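Local atomic coordinates of Iron(III) ABC transporter, periplasmic iron-compound-binding protein (Vibrio cholerae, PDB entry 5GGY), a protein that probably binds ferric hydroxamate siderophores such as Desferal in the periplasm and hands them to an ABC transporter for iron uptake. Residues L137-A142 against S263-A268; E187-S192 against E269-S274. One frame throughout, in Å; residues are numbered along the deposited sequence.

Contact 1 (L137-A142 against S263-A268); sequences LEAMYA and SLRYSA
Met-140 and Arg-265 mark where segments 137-142 of helix 130-154 and 263-268 of helix 262-276 face each other, their CA atoms 5.7 Å apart, while the segment axes run in nearly the same sense, 24° apart, with a closest approach of 9.8 Å. The two side chains lie alongside each other and point opposite ways. Met-140 sends CG out anti to its backbone N (chi1 -169°), which sets this methylene against Arg-265 CB at 3.6 Å. Farther along, SD lies 4.0 Å from Leu-264 CB, and the chain then bends at chi3. A flexible thioether suits this place, since it can follow the uneven backbone surface of the facing helix. Arg-265 runs extended from CG to NE along the flank of 137-142 toward Ala-139, with NH1 3.8 Å from Ala-139 CB. Ala-139 O, 3.5 Å from NH1, lies oblique to the guanidinium plane, whereas Met-140 N lies near that plane, at its edge. The small methyl of Ala-139 leaves the arginine head room to lie close to the backbone. Leu-264 also packs on Phe-144 of helix 130-154 and Ile-117 of helix 112-126. The contact thus packs the long helix 130-154 against helix 262-276 mainly by apolar packing of methionine against leucine and the arginine's aliphatic stem, with the charged end of the partly exposed Arg-265 beside Ala-139.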
# COMPACT_ATOMS: atom_id res chain seq x y z
N LEU A 137 -3.87 -5.51 -2.81
CA LEU A 137 -3.15 -4.59 -1.94
C LEU A 137 -4.08 -3.51 -1.41
O LEU A 137 -4.00 -3.15 -0.23
CB LEU A 137 -1.98 -3.95 -2.70
CG LEU A 137 -0.80 -4.88 -2.98
CD1 LEU A 137 0.22 -4.19 -3.87
CD2 LEU A 137 -0.16 -5.33 -1.68
N GLU A 138 -4.95 -3.00 -2.27
CA GLU A 138 -5.93 -2.00 -1.88
C GLU A 138 -6.88 -2.55 -0.82
O GLU A 138 -7.18 -1.88 0.16
CB GLU A 138 -6.73 -1.52 -3.10
CG GLU A 138 -5.96 -0.62 -4.05
CD GLU A 138 -6.70 -0.39 -5.35
OE1 GLU A 138 -7.80 -0.95 -5.52
OE2 GLU A 138 -6.18 0.36 -6.21
N ALA A 139 -7.34 -3.78 -1.04
CA ALA A 139 -8.22 -4.44 -0.09
C ALA A 139 -7.49 -4.70 1.23
O ALA A 139 -8.10 -4.68 2.30
CB ALA A 139 -8.74 -5.75 -0.67
N MET A 140 -6.19 -4.94 1.13
CA MET A 140 -5.37 -5.20 2.30
C MET A 140 -5.25 -3.96 3.19
O MET A 140 -5.44 -4.04 4.41
CB MET A 140 -3.98 -5.68 1.88
CG MET A 140 -3.14 -6.22 3.02
SD MET A 140 -1.52 -6.83 2.50
CE MET A 140 -0.70 -5.29 2.10
N TYR A 141 -4.92 -2.83 2.58
CA TYR A 141 -4.76 -1.58 3.32
C TYR A 141 -6.07 -1.12 3.93
O TYR A 141 -6.10 -0.51 5.00
CB TYR A 141 -4.20 -0.49 2.40
CG TYR A 141 -2.82 -0.80 1.87
CD1 TYR A 141 -1.85 -1.35 2.70
CD2 TYR A 141 -2.49 -0.57 0.54
CE1 TYR A 141 -0.58 -1.64 2.23
CE2 TYR A 141 -1.23 -0.86 0.06
CZ TYR A 141 -0.28 -1.40 0.91
OH TYR A 141 0.98 -1.69 0.43
N ALA A 142 -7.17 -1.44 3.26
CA ALA A 142 -8.50 -1.15 3.78
C ALA A 142 -8.81 -2.09 4.95
O ALA A 142 -9.37 -1.67 5.96
CB ALA A 142 -9.55 -1.29 2.69
N SER A 263 0.26 -12.44 3.18
CA SER A 263 0.50 -12.98 4.51
C SER A 263 0.41 -11.87 5.55
O SER A 263 0.17 -12.13 6.72
CB SER A 263 1.86 -13.67 4.58
OG SER A 263 2.91 -12.72 4.55
N LEU A 264 0.62 -10.64 5.10
CA LEU A 264 0.49 -9.47 5.95
C LEU A 264 -0.97 -9.27 6.34
O LEU A 264 -1.29 -8.92 7.48
CB LEU A 264 1.03 -8.22 5.25
CG LEU A 264 2.46 -8.32 4.71
CD1 LEU A 264 2.82 -7.09 3.90
CD2 LEU A 264 3.45 -8.52 5.85
N ARG A 265 -1.86 -9.48 5.37
CA ARG A 265 -3.30 -9.37 5.61
C ARG A 265 -3.79 -10.48 6.53
O ARG A 265 -4.57 -10.23 7.45
CB ARG A 265 -4.07 -9.42 4.29
CG ARG A 265 -5.58 -9.33 4.45
CD ARG A 265 -6.33 -9.89 3.24
NE ARG A 265 -7.76 -10.01 3.50
CZ ARG A 265 -8.68 -9.18 3.02
NH1 ARG A 265 -8.33 -8.16 2.24
NH2 ARG A 265 -9.96 -9.37 3.31
N TYR A 266 -3.33 -11.70 6.28
CA TYR A 266 -3.72 -12.86 7.08
C TYR A 266 -3.22 -12.72 8.51
O TYR A 266 -3.95 -13.01 9.46
CB TYR A 266 -3.18 -14.15 6.46
CG TYR A 266 -3.65 -14.39 5.04
CD1 TYR A 266 -2.79 -14.91 4.08
CD2 TYR A 266 -4.95 -14.10 4.66
CE1 TYR A 266 -3.21 -15.14 2.79
CE2 TYR A 266 -5.39 -14.33 3.37
CZ TYR A 266 -4.51 -14.85 2.44
OH TYR A 266 -4.94 -15.07 1.15
N SER A 267 -1.97 -12.28 8.65
CA SER A 267 -1.39 -12.06 9.97
C SER A 267 -2.20 -11.03 10.75
O SER A 267 -2.51 -11.22 11.92
CB SER A 267 0.07 -11.59 9.85
OG SER A 267 0.88 -12.57 9.22
N ALA A 268 -2.55 -9.94 10.07
CA ALA A 268 -3.31 -8.85 10.69
C ALA A 268 -4.65 -9.32 11.22
O ALA A 268 -5.06 -8.92 12.31
CB ALA A 268 -3.50 -7.72 9.69

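Contact 2 (E187-S192 against E269-S274); sequences EQLGLS and EAITES
Leu-189 reaches across to Ile-271 and Thr-272, and these three buried residues make up almost all of the contact between 187-192 and 269-274. The leucine does the touching mainly with CD2, which lies 3.2 Å from Thr-272 OG1, a close approach, and 4.3 Å from Ile-271 CG2. It thus meets a methyl on one neighbour and a hydroxyl on the next. That hydroxyl is satisfied within its own helix, because Thr-272 holds OG1 beside its backbone N (chi1 -65°), turned back along the helix to hydrogen-bond Ala-268 O. With its polar atom paired in this way, threonine can tolerate an apolar neighbour, and beta-branched Ile-271 adds a methyl close to the backbone. The leucine is presented by the end of helix 181-188. Gly-190, with a phi of 84°, closes that helix in a Schellman motif, and its N bonds Glu-187 O at 3.2 Å. Glycine suits the turn, having no CB to press on the carbonyl oxygen of Leu-189. Beyond it the chain enters strand 192-193, where Ser-192 pairs its backbone with Val-162. Leu-151 and Leu-147 of helix 130-154 cover Leu-189 and Thr-272 respectively, while Ile-271 rests on Leu-221 of strand 219-223, so the contact lies between the long helix and the mixed sheet.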
# COMPACT_ATOMS: atom_id res chain seq x y z
N GLU A 187 2.46 -2.42 13.64
CA GLU A 187 2.50 -0.98 13.38
C GLU A 187 1.31 -0.54 12.53
O GLU A 187 0.71 0.51 12.78
CB GLU A 187 3.81 -0.59 12.69
CG GLU A 187 5.06 -0.86 13.50
CD GLU A 187 6.32 -0.57 12.71
OE1 GLU A 187 6.20 -0.09 11.57
OE2 GLU A 187 7.43 -0.83 13.23
N GLN A 188 0.98 -1.35 11.53
CA GLN A 188 -0.13 -1.06 10.64
C GLN A 188 -1.47 -1.21 11.35
O GLN A 188 -2.50 -0.71 10.88
CB GLN A 188 -0.07 -1.98 9.42
CG GLN A 188 -0.71 -1.41 8.17
CD GLN A 188 0.15 -0.36 7.49
OE1 GLN A 188 0.15 0.81 7.89
NE2 GLN A 188 0.89 -0.76 6.47
N LEU A 189 -1.46 -1.90 12.49
CA LEU A 189 -2.68 -2.14 13.25
C LEU A 189 -2.86 -1.11 14.35
O LEU A 189 -3.84 -1.15 15.10
CB LEU A 189 -2.67 -3.55 13.84
CG LEU A 189 -3.91 -4.42 13.59
CD1 LEU A 189 -4.30 -4.36 12.13
CD2 LEU A 189 -3.62 -5.84 14.02
N GLY A 190 -1.91 -0.19 14.45
CA GLY A 190 -1.93 0.82 15.49
C GLY A 190 -1.34 0.34 16.80
O GLY A 190 -1.34 1.06 17.80
N LEU A 191 -0.81 -0.88 16.80
CA LEU A 191 -0.23 -1.48 18.00
C LEU A 191 1.23 -1.09 18.19
O LEU A 191 1.95 -0.84 17.22
CB LEU A 191 -0.36 -3.00 17.95
CG LEU A 191 -1.78 -3.57 17.99
CD1 LEU A 191 -1.80 -5.01 17.52
CD2 LEU A 191 -2.37 -3.45 19.39
N SER A 192 1.67 -1.03 19.44
CA SER A 192 3.07 -0.75 19.76
C SER A 192 3.78 -2.02 20.21
O SER A 192 3.13 -3.03 20.51
CB SER A 192 3.17 0.34 20.83
OG SER A 192 2.29 0.08 21.91
N GLU A 269 -5.33 -10.17 10.45
CA GLU A 269 -6.64 -10.69 10.84
C GLU A 269 -6.54 -11.70 11.97
O GLU A 269 -7.35 -11.69 12.90
CB GLU A 269 -7.34 -11.32 9.63
CG GLU A 269 -7.67 -10.32 8.52
CD GLU A 269 -8.43 -10.96 7.37
OE1 GLU A 269 -8.17 -12.13 7.06
OE2 GLU A 269 -9.30 -10.27 6.78
N ALA A 270 -5.53 -12.57 11.90
CA ALA A 270 -5.33 -13.60 12.91
C ALA A 270 -4.88 -13.00 14.23
O ALA A 270 -5.34 -13.40 15.30
CB ALA A 270 -4.33 -14.63 12.42
N ILE A 271 -3.98 -12.03 14.14
CA ILE A 271 -3.49 -11.32 15.32
C ILE A 271 -4.62 -10.53 15.98
O ILE A 271 -4.79 -10.57 17.20
CB ILE A 271 -2.33 -10.37 14.96
CG1 ILE A 271 -1.04 -11.18 14.74
CG2 ILE A 271 -2.12 -9.32 16.05
CD1 ILE A 271 0.14 -10.34 14.28
N THR A 272 -5.40 -9.82 15.16
CA THR A 272 -6.56 -9.07 15.65
C THR A 272 -7.54 -10.00 16.36
O THR A 272 -7.99 -9.71 17.47
CB THR A 272 -7.30 -8.35 14.51
OG1 THR A 272 -6.45 -7.34 13.95
CG2 THR A 272 -8.58 -7.71 15.01
N GLU A 273 -7.84 -11.12 15.71
CA GLU A 273 -8.74 -12.13 16.27
C GLU A 273 -8.27 -12.64 17.63
O GLU A 273 -9.07 -12.72 18.57
CB GLU A 273 -8.86 -13.30 15.29
CG GLU A 273 -9.43 -14.57 15.88
CD GLU A 273 -9.40 -15.72 14.90
OE1 GLU A 273 -9.35 -15.45 13.68
OE2 GLU A 273 -9.40 -16.88 15.35
N SER A 274 -6.99 -12.96 17.75
CA SER A 274 -6.44 -13.44 19.02
C SER A 274 -6.36 -12.32 20.05
O SER A 274 -6.37 -12.58 21.25
CB SER A 274 -5.05 -14.05 18.80
OG SER A 274 -5.15 -15.42 18.46

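Overall arrangement
Both contacts use helix 262-276, on successive turns, and their centres lie 11 Å apart; they meet where Leu-189 CD2 comes within 3.8 Å of Ala-268 O. Contact 1 joins two helices side by side and is only partly buried, with a charged arginine at its edge. Contact 2 is smaller but wholly buried, has no hydrogen bond between its segments, and joins the end of a helix and its turn to the same helix farther along. Segments 137-142 and 187-192 also meet the second subunit. Helix 130-154, a partner in contact 1 and a cover over contact 2, ties them together; in FhuD-like binding proteins such a long helix connects the two lobes.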